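Local coordinates for protein fructosyl amine:oxygen oxidoreductase (Neosartorya fumigata, PDB 4WCT) that binds FAD and deglycates Amadori products, probably by using molecular oxygen to oxidise fructosyl amines, at residues T40-A45 against I186-E191; S77-G82 against A90-T95; A101-P106 against P110-T115; V143-A148 against R152-P157; P165-W170 against P276-I281. All coordinates share one frame; numbering follows the deposited sequence. Where two conformers were deposited one is given.

Contact 1 (T40-A45 against I186-E191); sequences TALHLA and ISAFNE
Ala188 and Glu191 of helix 181-194 lie against one leucine, Leu42 of helix 35-46. The latter helix follows the Gly-rich turn of what appears to be a Rossmann-type FAD-binding fold. Between segments 40-45 and 186-191 the closest CA atoms are those of Leu42 and Ala188, 6.3 Å apart. Along segment 186-191, Ser187 comes first. Its OG is hydrogen-bonded to Val107 O, and this ties the helix to the loop beside the contact. Ala188 is the next residue. Its small CB meets Leu42 CD2 at 4.3 Å, a rather loose apolar touch. The side chain of Ala188 is about 11 Å from the FAD. Glu191, one turn further on, makes the closer contact through its aliphatic part. Its chain starts out trans to the backbone N (chi1 179°) and then bends at chi2 (72°). The carboxylate serves another partner, OE1 forming a salt bridge with Arg194 of the same helix. Leu42 also touches Phe108, so it is packed by a loop as well as by the helix. No hydrogen bond joins the two segments. Leu42 CD1 rests 3.5 Å from Glu191 CG and 3.9 Å from Glu191 CB.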
# COMPACT_ATOMS: atom_id res chain seq x y z
N THR A 40 -6.64 12.49 -1.93
CA THR A 40 -6.86 13.43 -3.04
C THR A 40 -8.12 14.28 -2.80
O THR A 40 -8.07 15.51 -2.90
CB THR A 40 -6.98 12.67 -4.36
OG1 THR A 40 -5.75 11.98 -4.64
CG2 THR A 40 -7.31 13.61 -5.50
N ALA A 41 -9.19 13.66 -2.32
CA ALA A 41 -10.45 14.39 -2.09
C ALA A 41 -10.21 15.48 -1.04
O ALA A 41 -10.65 16.62 -1.18
CB ALA A 41 -11.52 13.43 -1.63
N LEU A 42 -9.52 15.10 0.03
CA LEU A 42 -9.22 16.06 1.09
C LEU A 42 -8.38 17.22 0.61
O LEU A 42 -8.71 18.39 0.87
CB LEU A 42 -8.53 15.35 2.25
CG LEU A 42 -8.03 16.25 3.39
CD1 LEU A 42 -9.22 16.82 4.13
CD2 LEU A 42 -7.19 15.34 4.27
N HIS A 43 -7.32 16.95 -0.14
CA HIS A 43 -6.45 18.02 -0.64
C HIS A 43 -7.16 18.92 -1.64
O HIS A 43 -7.01 20.14 -1.57
CB HIS A 43 -5.20 17.44 -1.25
CG HIS A 43 -4.17 17.05 -0.25
ND1 HIS A 43 -3.11 17.87 0.06
CD2 HIS A 43 -4.01 15.92 0.47
CE1 HIS A 43 -2.38 17.28 0.99
NE2 HIS A 43 -2.91 16.10 1.27
N LEU A 44 -8.03 18.36 -2.48
CA LEU A 44 -8.78 19.19 -3.44
C LEU A 44 -9.76 20.10 -2.68
O LEU A 44 -9.81 21.31 -2.93
CB LEU A 44 -9.56 18.33 -4.42
CG LEU A 44 -8.71 17.59 -5.47
CD1 LEU A 44 -9.56 16.64 -6.27
CD2 LEU A 44 -7.96 18.57 -6.36
N ALA A 45 -10.43 19.55 -1.68
CA ALA A 45 -11.30 20.38 -0.83
C ALA A 45 -10.55 21.50 -0.13
O ALA A 45 -11.01 22.67 -0.11
CB ALA A 45 -12.05 19.53 0.17
N ILE A 186 -10.39 6.80 7.24
CA ILE A 186 -11.72 7.23 7.71
C ILE A 186 -11.69 8.71 8.12
O ILE A 186 -12.61 9.48 7.82
CB ILE A 186 -12.19 6.37 8.89
CG1 ILE A 186 -12.49 4.92 8.40
CG2 ILE A 186 -13.42 6.98 9.53
CD1 ILE A 186 -12.77 3.91 9.49
N SER A 187 -10.62 9.10 8.78
CA SER A 187 -10.42 10.50 9.18
C SER A 187 -10.39 11.41 7.96
O SER A 187 -11.05 12.46 7.94
CB SER A 187 -9.15 10.63 10.04
OG SER A 187 -8.91 11.97 10.45
N ALA A 188 -9.66 11.01 6.92
CA ALA A 188 -9.57 11.81 5.70
C ALA A 188 -10.92 11.92 4.99
O ALA A 188 -11.32 13.01 4.56
CB ALA A 188 -8.49 11.26 4.81
N PHE A 189 -11.63 10.81 4.90
CA PHE A 189 -12.98 10.74 4.33
C PHE A 189 -13.92 11.67 5.09
O PHE A 189 -14.57 12.52 4.47
CB PHE A 189 -13.48 9.30 4.39
CG PHE A 189 -14.97 9.15 4.34
CD1 PHE A 189 -15.65 9.28 3.14
CD2 PHE A 189 -15.67 8.77 5.45
CE1 PHE A 189 -17.03 9.07 3.08
CE2 PHE A 189 -17.04 8.53 5.39
CZ PHE A 189 -17.73 8.78 4.23
N ASN A 190 -13.92 11.58 6.43
CA ASN A 190 -14.82 12.40 7.26
C ASN A 190 -14.56 13.87 7.02
O ASN A 190 -15.50 14.68 6.89
CB ASN A 190 -14.63 12.09 8.73
CG ASN A 190 -15.28 10.78 9.15
OD1 ASN A 190 -16.14 10.26 8.43
ND2 ASN A 190 -14.89 10.24 10.28
N GLU A 191 -13.29 14.24 6.94
CA GLU A 191 -12.95 15.64 6.79
C GLU A 191 -13.23 16.15 5.38
O GLU A 191 -13.78 17.25 5.19
CB GLU A 191 -11.50 15.89 7.20
CG GLU A 191 -11.07 17.32 7.04
CD GLU A 191 -11.68 18.26 8.06
OE1 GLU A 191 -12.56 17.84 8.85
OE2 GLU A 191 -11.19 19.42 8.10

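Contact 2 (S77-G82 against A90-T95); sequences SELKDG and AFSTFT
Ser77 and Leu79 belong to an extended length of loop that passes beside Ser92 and Thr95, two residues one turn apart on helix 86-102. The loop backbone stays close to beta angles from Ser77 to Lys80, but no ladder forms with the helix. What binds the two is a serine hydroxyl and a water. Ser92 OG donates to Ser77 O at 2.8 Å, with a C=O...donor angle of 174°, so the hydroxyl lies nearly on the line of the carbonyl bond. The first torsion places OG opposite the carbonyl carbon (chi1 -75°), pointing at the loop. Ser92 was modelled in two conformers, and the bond is that of one of them. Helix 86-102 follows directly on this loop, which starts after strand 72-75, and the contact therefore closes a strand-loop-helix connection near the flavin cofactor. Thr95 has its side chain about 8 Å from the FAD. Water 1 bridges the next gap: it accepts from Ser77 N at 3.0 Å and lies 2.7 Å from Thr95 OG1. Thr95 OG1 is also hydrogen-bonded to His76 ND1, in the residue just before the loop segment. Leu79 adds an apolar neighbour to the serine, its CD1 standing 3.6 Å from Ser92 OG. The loop is also hydrogen-bonded through the backbones of Glu78 and Lys80 to Glu139 and Pro137.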
# COMPACT_ATOMS: atom_id res chain seq x y z
N SER A 77 13.78 7.70 5.06
CA SER A 77 15.25 7.72 5.13
C SER A 77 15.80 8.80 4.21
O SER A 77 15.42 8.92 3.05
CB SER A 77 15.81 6.37 4.69
OG SER A 77 15.25 5.35 5.49
N GLU A 78 16.66 9.65 4.77
CA GLU A 78 17.45 10.54 3.95
C GLU A 78 18.65 9.75 3.39
O GLU A 78 19.22 8.89 4.08
CB GLU A 78 17.95 11.72 4.79
CG GLU A 78 16.89 12.68 5.29
CD GLU A 78 16.15 13.42 4.17
OE1 GLU A 78 16.59 13.46 3.00
OE2 GLU A 78 15.07 13.95 4.46
N LEU A 79 19.04 10.06 2.17
CA LEU A 79 20.04 9.30 1.46
C LEU A 79 21.30 10.15 1.37
O LEU A 79 21.21 11.37 1.29
CB LEU A 79 19.52 8.98 0.07
CG LEU A 79 18.29 8.07 0.10
CD1 LEU A 79 17.77 7.89 -1.30
CD2 LEU A 79 18.54 6.74 0.78
N LYS A 80 22.46 9.50 1.44
CA LYS A 80 23.73 10.22 1.29
C LYS A 80 23.92 10.64 -0.19
O LYS A 80 23.65 9.86 -1.10
CB LYS A 80 24.90 9.30 1.72
CG LYS A 80 24.86 8.84 3.17
CD LYS A 80 25.87 7.72 3.41
CE LYS A 80 26.16 7.52 4.88
NZ LYS A 80 26.21 6.07 5.24
N ASP A 81 24.59 11.76 -0.42
CA ASP A 81 25.06 12.07 -1.78
C ASP A 81 25.85 10.92 -2.39
O ASP A 81 26.79 10.42 -1.77
CB ASP A 81 25.93 13.33 -1.77
CG ASP A 81 25.17 14.57 -1.35
OD1 ASP A 81 25.80 15.49 -0.79
OD2 ASP A 81 23.93 14.62 -1.56
N GLY A 82 25.47 10.50 -3.59
CA GLY A 82 26.23 9.48 -4.33
C GLY A 82 25.67 8.09 -4.13
O GLY A 82 25.96 7.15 -4.89
N ALA A 90 13.47 10.49 -5.47
CA ALA A 90 12.06 10.77 -5.53
C ALA A 90 11.30 10.11 -4.37
O ALA A 90 10.44 10.72 -3.75
CB ALA A 90 11.49 10.34 -6.87
N PHE A 91 11.61 8.85 -4.08
CA PHE A 91 10.92 8.18 -2.99
C PHE A 91 11.12 8.92 -1.66
O PHE A 91 10.16 9.11 -0.90
CB PHE A 91 11.32 6.72 -2.89
CG PHE A 91 10.46 5.94 -1.95
CD1 PHE A 91 9.14 5.64 -2.29
CD2 PHE A 91 10.93 5.57 -0.71
CE1 PHE A 91 8.31 4.98 -1.41
CE2 PHE A 91 10.14 4.82 0.15
CZ PHE A 91 8.82 4.57 -0.18
N SER A 92 12.35 9.36 -1.42
CA SER A 92 12.67 10.08 -0.19
C SER A 92 11.96 11.43 -0.15
O SER A 92 11.59 11.90 0.93
CB SER A 92 14.17 10.31 -0.07
OG SER A 92 14.83 9.12 0.28
N THR A 93 11.74 12.03 -1.32
CA THR A 93 10.92 13.25 -1.40
C THR A 93 9.48 13.00 -0.96
O THR A 93 8.92 13.73 -0.11
CB THR A 93 10.94 13.83 -2.81
OG1 THR A 93 12.29 14.14 -3.18
CG2 THR A 93 10.05 15.05 -2.90
N PHE A 94 8.90 11.90 -1.44
CA PHE A 94 7.56 11.49 -1.00
C PHE A 94 7.52 11.23 0.51
O PHE A 94 6.66 11.76 1.21
CB PHE A 94 7.08 10.25 -1.74
CG PHE A 94 6.64 10.53 -3.15
CD1 PHE A 94 5.46 11.22 -3.40
CD2 PHE A 94 7.30 9.97 -4.22
CE1 PHE A 94 4.98 11.39 -4.68
CE2 PHE A 94 6.89 10.22 -5.52
CZ PHE A 94 5.68 10.87 -5.75
N THR A 95 8.44 10.42 1.01
CA THR A 95 8.40 10.05 2.46
C THR A 95 8.78 11.18 3.40
O THR A 95 8.31 11.24 4.52
CB THR A 95 9.20 8.79 2.80
OG1 THR A 95 10.58 8.91 2.43
CG2 THR A 95 8.60 7.58 2.07
O HOH W 1 12.38 6.95 2.53

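Contact 3 (A101-P106 against P110-T115); sequences AWKTDP and PYFHET
Trp102 packs its CB against the ring of Phe112, with Trp102 CB 3.7 Å from Phe112 CD2, while the indole runs back past Phe112 CB, which is 3.8 Å from Trp102 CE3. The two rings are oblique, with planes at 37° and the five-membered ring centroid 5.4 Å from that of Phe112. Further out, Trp102 CZ3 touches Tyr111 CB. Trp102 NE1 is hydrogen-bonded to Met391 O, which fixes the indole on its far side. These contacts bring the last part of helix 86-102 onto the short strand 112-113, an edge strand of a three-stranded antiparallel sheet. Lys103 follows, nearer the solvent. Its CG meets the edge of the Phe112 ring at 4.0 Å from CE2, and the two side chains point the same way. The lysine chain then bends at chi3 (-66°) toward Glu114. Lys103 NZ donates to water 2 at 2.7 Å, and the water donates to Glu114 OE2 at 2.5 Å. That carboxylate oxygen also accepts from Gly175 N. Pro110 CD lies 3.4 Å from Pro106 O. The chemistry is thus apolar around Trp102 and Phe112 and polar at Lys103 and Glu114, where opposite charges meet through water and probably attract only mildly.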
# COMPACT_ATOMS: atom_id res chain seq x y z
N ALA A 101 4.00 15.45 7.64
CA ALA A 101 2.55 15.53 7.78
C ALA A 101 1.95 14.57 8.80
O ALA A 101 1.04 14.95 9.52
CB ALA A 101 1.90 15.36 6.41
N TRP A 102 2.50 13.36 8.95
CA TRP A 102 2.06 12.44 9.97
C TRP A 102 2.27 13.05 11.34
O TRP A 102 1.63 12.63 12.30
CB TRP A 102 2.83 11.10 9.89
CG TRP A 102 2.28 10.15 8.85
CD1 TRP A 102 2.97 9.68 7.78
CD2 TRP A 102 1.01 9.51 8.83
NE1 TRP A 102 2.20 8.79 7.08
CE2 TRP A 102 0.96 8.73 7.66
CE3 TRP A 102 -0.16 9.62 9.61
CZ2 TRP A 102 -0.18 7.98 7.29
CZ3 TRP A 102 -1.26 8.85 9.27
CH2 TRP A 102 -1.25 8.05 8.11
N LYS A 103 3.26 13.94 11.46
CA LYS A 103 3.59 14.49 12.75
C LYS A 103 2.82 15.78 13.01
O LYS A 103 2.94 16.36 14.11
CB LYS A 103 5.10 14.75 12.84
CG LYS A 103 5.89 13.46 12.94
CD LYS A 103 7.35 13.70 13.29
CE LYS A 103 8.13 14.44 12.21
NZ LYS A 103 9.62 14.39 12.40
N THR A 104 2.11 16.30 12.01
CA THR A 104 1.58 17.67 12.09
C THR A 104 0.11 17.83 11.70
O THR A 104 -0.64 18.61 12.30
CB THR A 104 2.46 18.65 11.28
OG1 THR A 104 3.69 18.85 11.98
CG2 THR A 104 1.79 20.02 11.14
N ASP A 105 -0.30 17.20 10.60
CA ASP A 105 -1.64 17.46 10.04
C ASP A 105 -2.71 16.90 10.97
O ASP A 105 -2.71 15.69 11.24
CB ASP A 105 -1.76 16.80 8.66
CG ASP A 105 -3.05 17.11 7.93
OD1 ASP A 105 -4.12 17.30 8.55
OD2 ASP A 105 -2.97 17.06 6.65
N PRO A 106 -3.65 17.74 11.45
CA PRO A 106 -4.62 17.27 12.44
C PRO A 106 -5.46 16.05 12.00
O PRO A 106 -5.88 15.25 12.83
CB PRO A 106 -5.53 18.49 12.64
CG PRO A 106 -4.63 19.63 12.38
CD PRO A 106 -3.73 19.21 11.28
N PRO A 110 -3.05 11.91 14.72
CA PRO A 110 -3.39 11.00 15.81
C PRO A 110 -3.07 9.54 15.52
O PRO A 110 -3.12 8.71 16.44
CB PRO A 110 -4.90 11.16 15.91
CG PRO A 110 -5.09 12.61 15.55
CD PRO A 110 -4.19 12.78 14.37
N TYR A 111 -2.81 9.24 14.25
CA TYR A 111 -2.75 7.85 13.79
C TYR A 111 -1.33 7.38 13.47
O TYR A 111 -1.12 6.24 13.03
CB TYR A 111 -3.66 7.71 12.55
CG TYR A 111 -5.08 8.12 12.85
CD1 TYR A 111 -5.78 7.51 13.88
CD2 TYR A 111 -5.61 9.30 12.33
CE1 TYR A 111 -7.04 7.95 14.23
CE2 TYR A 111 -6.85 9.78 12.72
CZ TYR A 111 -7.52 9.15 13.73
OH TYR A 111 -8.80 9.57 14.08
N PHE A 112 -0.33 8.23 13.74
CA PHE A 112 1.08 7.84 13.54
C PHE A 112 1.76 7.57 14.85
O PHE A 112 1.58 8.32 15.81
CB PHE A 112 1.85 8.92 12.80
CG PHE A 112 3.33 8.67 12.68
CD1 PHE A 112 3.84 7.48 12.17
CD2 PHE A 112 4.23 9.69 12.99
CE1 PHE A 112 5.23 7.27 12.09
CE2 PHE A 112 5.61 9.51 12.84
CZ PHE A 112 6.11 8.32 12.36
N HIS A 113 2.41 6.40 14.93
CA HIS A 113 3.11 5.97 16.14
C HIS A 113 4.58 5.76 15.86
O HIS A 113 4.96 4.81 15.17
CB HIS A 113 2.47 4.68 16.64
CG HIS A 113 1.01 4.83 16.92
ND1 HIS A 113 0.55 5.47 18.06
CD2 HIS A 113 -0.05 4.79 16.08
CE1 HIS A 113 -0.76 5.58 17.99
NE2 HIS A 113 -1.15 5.16 16.81
N GLU A 114 5.42 6.74 16.28
CA GLU A 114 6.81 6.78 15.85
C GLU A 114 7.64 5.86 16.74
O GLU A 114 8.46 6.31 17.54
CB GLU A 114 7.37 8.22 15.83
CG GLU A 114 8.72 8.36 15.13
CD GLU A 114 9.16 9.81 14.97
OE1 GLU A 114 8.41 10.69 15.41
OE2 GLU A 114 10.27 10.05 14.46
N THR A 115 7.41 4.56 16.58
CA THR A 115 7.98 3.57 17.47
C THR A 115 9.31 2.98 16.96
O THR A 115 9.95 2.18 17.68
CB THR A 115 7.02 2.43 17.70
OG1 THR A 115 6.70 1.82 16.45
CG2 THR A 115 5.74 2.86 18.36
O HOH W 2 10.83 12.03 12.97

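Contact 4 (V143-A148 against R152-P157); sequences VKLETA and RRTMPP
Leu145 with Thr154, and Ala148 with Arg152, make a local contact across the short helix 148-152, in the outer part of the fold, about 28 Å between its centre and that of the chain. Strand 143-145, which leads into this helix, pairs with strand 168-172 of the large mixed sheet. Thr147 is the N-cap of the helix, its OG1 hydrogen-bonded to Asp150 N. Ala148 and Arg152 then form the helical bond that joins the segments: Arg152 N donates to Ala148 O at 2.9 Å, with an N-H...O angle of 163°. A type I turn runs from Arg152 to Met155. The side chain of Arg152 doubles back along its own helix. Its bend at chi3 (-61°) lays the guanidinium by Ala148, with the carbonyl group of Ala148 over one face. Ala148 CB is 3.4 Å from Arg152 NH1. That nitrogen has its polar partner in Gly162 O, so the arginine also joins the helix to the loop beyond it. The second touch is apolar. Leu145 points from the strand toward Thr154 in the turn, and both residues also lie on Ile118 of strand 117-121. Thr154 OG1 is hydrogen-bonded to Phe151 O, and this leaves its methyl to face the leucine. Thr154 CG2 touches both branches of Leu145, 4.0 Å from CD2 and 4.2 Å from CD1.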
# COMPACT_ATOMS: atom_id res chain seq x y z
N VAL A 143 21.05 1.19 14.93
CA VAL A 143 21.63 0.35 15.97
C VAL A 143 21.70 -1.06 15.38
O VAL A 143 20.69 -1.58 14.87
CB VAL A 143 20.74 0.32 17.20
CG1 VAL A 143 21.30 -0.62 18.24
CG2 VAL A 143 20.59 1.73 17.78
N LYS A 144 22.87 -1.64 15.39
CA LYS A 144 23.04 -2.99 14.83
C LYS A 144 22.59 -4.02 15.84
O LYS A 144 22.95 -3.97 17.02
CB LYS A 144 24.50 -3.23 14.45
CG LYS A 144 24.78 -4.62 13.90
CD LYS A 144 24.24 -4.79 12.49
CE LYS A 144 24.32 -6.23 12.01
NZ LYS A 144 25.73 -6.59 11.63
N LEU A 145 21.87 -5.03 15.35
CA LEU A 145 21.39 -6.12 16.16
C LEU A 145 22.04 -7.41 15.69
O LEU A 145 21.87 -7.81 14.53
CB LEU A 145 19.86 -6.25 16.07
CG LEU A 145 19.05 -4.97 16.26
CD1 LEU A 145 17.59 -5.25 15.92
CD2 LEU A 145 19.19 -4.47 17.69
N GLU A 146 22.89 -7.98 16.55
CA GLU A 146 23.77 -9.09 16.18
C GLU A 146 23.31 -10.40 16.77
O GLU A 146 23.54 -11.47 16.21
CB GLU A 146 25.19 -8.84 16.68
CG GLU A 146 25.83 -7.60 16.12
CD GLU A 146 26.58 -7.86 14.82
OE1 GLU A 146 26.54 -9.00 14.29
OE2 GLU A 146 27.22 -6.92 14.33
N THR A 147 22.70 -10.34 17.96
CA THR A 147 22.36 -11.54 18.71
C THR A 147 20.86 -11.61 18.99
O THR A 147 20.16 -10.60 18.92
CB THR A 147 23.11 -11.56 20.07
OG1 THR A 147 22.63 -10.50 20.88
CG2 THR A 147 24.64 -11.44 19.86
N ALA A 148 20.39 -12.76 19.45
CA ALA A 148 18.99 -12.90 19.83
C ALA A 148 18.65 -11.95 20.95
O ALA A 148 17.61 -11.33 20.95
CB ALA A 148 18.71 -14.31 20.26
N ARG A 152 15.68 -9.18 21.30
CA ARG A 152 14.66 -9.22 22.36
C ARG A 152 14.63 -7.95 23.17
O ARG A 152 13.55 -7.46 23.53
CB ARG A 152 14.84 -10.43 23.27
CG ARG A 152 14.60 -11.75 22.55
CD ARG A 152 14.48 -12.94 23.51
NE ARG A 152 15.69 -13.11 24.29
CZ ARG A 152 16.71 -13.91 23.98
NH1 ARG A 152 16.69 -14.72 22.93
NH2 ARG A 152 17.79 -13.90 24.75
N ARG A 153 15.78 -7.30 23.32
CA ARG A 153 15.84 -6.07 24.10
C ARG A 153 15.26 -4.85 23.40
O ARG A 153 15.13 -3.78 24.04
CB ARG A 153 17.26 -5.76 24.53
CG ARG A 153 17.75 -6.70 25.63
CD ARG A 153 19.16 -6.38 26.11
NE ARG A 153 19.47 -7.08 27.35
CZ ARG A 153 20.57 -6.90 28.06
NH1 ARG A 153 21.54 -6.10 27.61
NH2 ARG A 153 20.72 -7.56 29.20
N THR A 154 14.85 -4.99 22.14
CA THR A 154 14.21 -3.88 21.47
C THR A 154 12.75 -3.71 21.86
O THR A 154 12.18 -2.66 21.53
CB THR A 154 14.22 -4.02 19.92
OG1 THR A 154 13.41 -5.13 19.53
CG2 THR A 154 15.58 -4.09 19.39
N MET A 155 12.19 -4.65 22.62
CA MET A 155 10.77 -4.61 23.04
C MET A 155 10.67 -4.98 24.52
O MET A 155 11.62 -5.52 25.09
CB MET A 155 9.95 -5.56 22.17
CG MET A 155 9.94 -5.13 20.72
SD MET A 155 8.79 -6.09 19.73
CE MET A 155 9.33 -5.67 18.07
N PRO A 156 9.51 -4.70 25.16
CA PRO A 156 9.39 -5.04 26.58
C PRO A 156 9.53 -6.52 26.85
O PRO A 156 9.21 -7.35 26.00
CB PRO A 156 7.97 -4.58 26.93
CG PRO A 156 7.69 -3.48 25.97
CD PRO A 156 8.34 -3.92 24.69
N PRO A 157 9.86 -6.86 28.09
CA PRO A 157 9.96 -8.27 28.42
C PRO A 157 8.65 -9.00 28.20
O PRO A 157 7.57 -8.46 28.49
CB PRO A 157 10.32 -8.28 29.90
CG PRO A 157 10.39 -6.89 30.35
CD PRO A 157 10.29 -5.97 29.18

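Contact 5 (P165-W170 against P276-I281); sequences PGWKGW and PVLFNI
Trp167 stands just before strand 168-172 and meets Leu278 and Asn280 of strand 277-280, but the two strands are not paired with each other. Strand 117-121 lies between them in the mixed sheet, antiparallel to 168-172 and parallel to 277-280. Side chains therefore meet over the middle strand, where Ser120 touches both Trp167 and Asn280. The main contact is Asn280 on one face of the indole. Asn280 CB makes a CH-pi contact, 4.0 Å from the centroid of the Trp167 six-membered ring and 29° off the ring normal. Farther along the same side chain, Asn280 ND2 sits 3.5 Å from Trp167 CE2. The amide plane is 83° from the ring plane, so the amide stands upright on the indole and does not lie flat. The asparagine CG is trans to its backbone N (chi1 174°), which carries the amide out across the ring. Both ends of that amide are hydrogen-bonded: OD1 accepts from Ala282 N, and ND2 pairs with His122 ND1. These bonds fix how the amide is turned and which end meets the ring. Trp167 is held as well, since NE1 is hydrogen-bonded to Asp342 OD2 of helix 330-343, and Phe164 packs edge-to-face with it. The contact is buried and joins two non-adjacent strands of the sheet, with helix 330-343 packed on the indole. Leu278 approaches the ring obliquely, its CD1 4.1 Å from Trp167 CZ3.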
# COMPACT_ATOMS: atom_id res chain seq x y z
N PRO A 165 17.14 -17.42 14.99
CA PRO A 165 18.30 -18.18 14.52
C PRO A 165 18.85 -17.68 13.19
O PRO A 165 18.14 -17.67 12.19
CB PRO A 165 17.78 -19.63 14.45
CG PRO A 165 16.45 -19.64 15.16
CD PRO A 165 15.93 -18.24 15.10
N GLY A 166 20.09 -17.19 13.22
CA GLY A 166 20.72 -16.61 12.06
C GLY A 166 20.36 -15.18 11.74
O GLY A 166 20.92 -14.60 10.81
N TRP A 167 19.49 -14.58 12.55
CA TRP A 167 19.03 -13.22 12.26
C TRP A 167 20.12 -12.20 12.61
O TRP A 167 20.73 -12.25 13.69
CB TRP A 167 17.79 -12.88 13.06
CG TRP A 167 16.51 -13.54 12.66
CD1 TRP A 167 16.28 -14.88 12.46
CD2 TRP A 167 15.23 -12.91 12.59
NE1 TRP A 167 14.95 -15.10 12.26
CE2 TRP A 167 14.27 -13.91 12.36
CE3 TRP A 167 14.80 -11.58 12.68
CZ2 TRP A 167 12.92 -13.63 12.18
CZ3 TRP A 167 13.48 -11.30 12.55
CH2 TRP A 167 12.54 -12.33 12.29
N LYS A 168 20.26 -11.21 11.73
CA LYS A 168 20.96 -9.96 12.05
C LYS A 168 20.14 -8.84 11.46
O LYS A 168 19.42 -9.04 10.50
CB LYS A 168 22.38 -9.92 11.49
CG LYS A 168 23.26 -11.02 12.09
CD LYS A 168 24.75 -10.80 11.91
CE LYS A 168 25.51 -11.99 12.50
NZ LYS A 168 25.50 -11.91 13.98
N GLY A 169 20.19 -7.67 12.07
CA GLY A 169 19.41 -6.58 11.58
C GLY A 169 19.80 -5.25 12.18
O GLY A 169 20.87 -5.12 12.76
N TRP A 170 19.05 -4.24 11.77
CA TRP A 170 19.31 -2.84 12.13
C TRP A 170 18.00 -2.18 12.59
O TRP A 170 16.99 -2.30 11.95
CB TRP A 170 19.85 -2.06 10.95
CG TRP A 170 21.23 -2.46 10.52
CD1 TRP A 170 22.38 -1.84 10.86
CD2 TRP A 170 21.59 -3.55 9.65
NE1 TRP A 170 23.44 -2.44 10.24
CE2 TRP A 170 23.00 -3.51 9.52
CE3 TRP A 170 20.90 -4.58 9.05
CZ2 TRP A 170 23.70 -4.43 8.72
CZ3 TRP A 170 21.59 -5.46 8.22
CH2 TRP A 170 22.97 -5.36 8.05
N PRO A 276 8.55 -1.11 18.16
CA PRO A 276 9.04 -0.90 16.81
C PRO A 276 8.50 -1.99 15.88
O PRO A 276 8.26 -3.13 16.31
CB PRO A 276 10.54 -1.01 16.93
CG PRO A 276 10.75 -1.86 18.13
CD PRO A 276 9.63 -1.53 19.07
N VAL A 277 8.34 -1.65 14.60
CA VAL A 277 8.00 -2.68 13.61
C VAL A 277 9.16 -3.64 13.53
O VAL A 277 10.31 -3.21 13.44
CB VAL A 277 7.76 -2.02 12.24
CG1 VAL A 277 7.47 -3.06 11.16
CG2 VAL A 277 6.60 -1.01 12.34
N LEU A 278 8.89 -4.95 13.55
CA LEU A 278 9.94 -5.92 13.31
C LEU A 278 9.71 -6.59 11.96
O LEU A 278 8.71 -7.29 11.79
CB LEU A 278 9.93 -6.98 14.40
CG LEU A 278 10.86 -8.18 14.21
CD1 LEU A 278 12.34 -7.77 14.29
CD2 LEU A 278 10.57 -9.22 15.26
N PHE A 279 10.68 -6.45 11.05
CA PHE A 279 10.58 -6.94 9.67
C PHE A 279 11.82 -7.76 9.32
O PHE A 279 12.93 -7.27 9.41
CB PHE A 279 10.47 -5.72 8.74
CG PHE A 279 10.40 -6.06 7.27
CD1 PHE A 279 9.72 -7.17 6.81
CD2 PHE A 279 10.95 -5.19 6.36
CE1 PHE A 279 9.53 -7.38 5.44
CE2 PHE A 279 10.79 -5.39 4.99
CZ PHE A 279 10.05 -6.47 4.53
N ASN A 280 11.61 -9.01 8.93
CA ASN A 280 12.61 -9.83 8.26
C ASN A 280 12.21 -9.96 6.80
O ASN A 280 11.10 -10.43 6.47
CB ASN A 280 12.71 -11.20 8.94
CG ASN A 280 13.64 -12.15 8.22
OD1 ASN A 280 13.69 -12.17 6.99
ND2 ASN A 280 14.28 -13.03 8.95
N ILE A 281 13.08 -9.46 5.92
CA ILE A 281 12.73 -9.29 4.50
C ILE A 281 12.44 -10.59 3.77
O ILE A 281 11.94 -10.57 2.65
CB ILE A 281 13.82 -8.51 3.74
CG1 ILE A 281 15.11 -9.33 3.67
CG2 ILE A 281 14.02 -7.14 4.36
CD1 ILE A 281 16.12 -8.73 2.70

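Contacts 1 and 5 are buried and join segments far apart in sequence. Contacts 2, 3 and 4 close short local connections, and contact 3 is the most exposed. Contacts 2 and 3 share helix 86-102 and both use water, while contacts 1 and 5 rest on side-chain packing without a hydrogen bond across them. Contact 4 differs in having a backbone helix bond. Contacts 4 and 5 adjoin in the large mixed sheet, their centres about 9 Å apart, with a Glu146-Lys168 salt bridge between them. Contact 3 touches contact 1 through Tyr111 and Ser187, and contact 5 through Thr115 and Pro276, and so stands between the two.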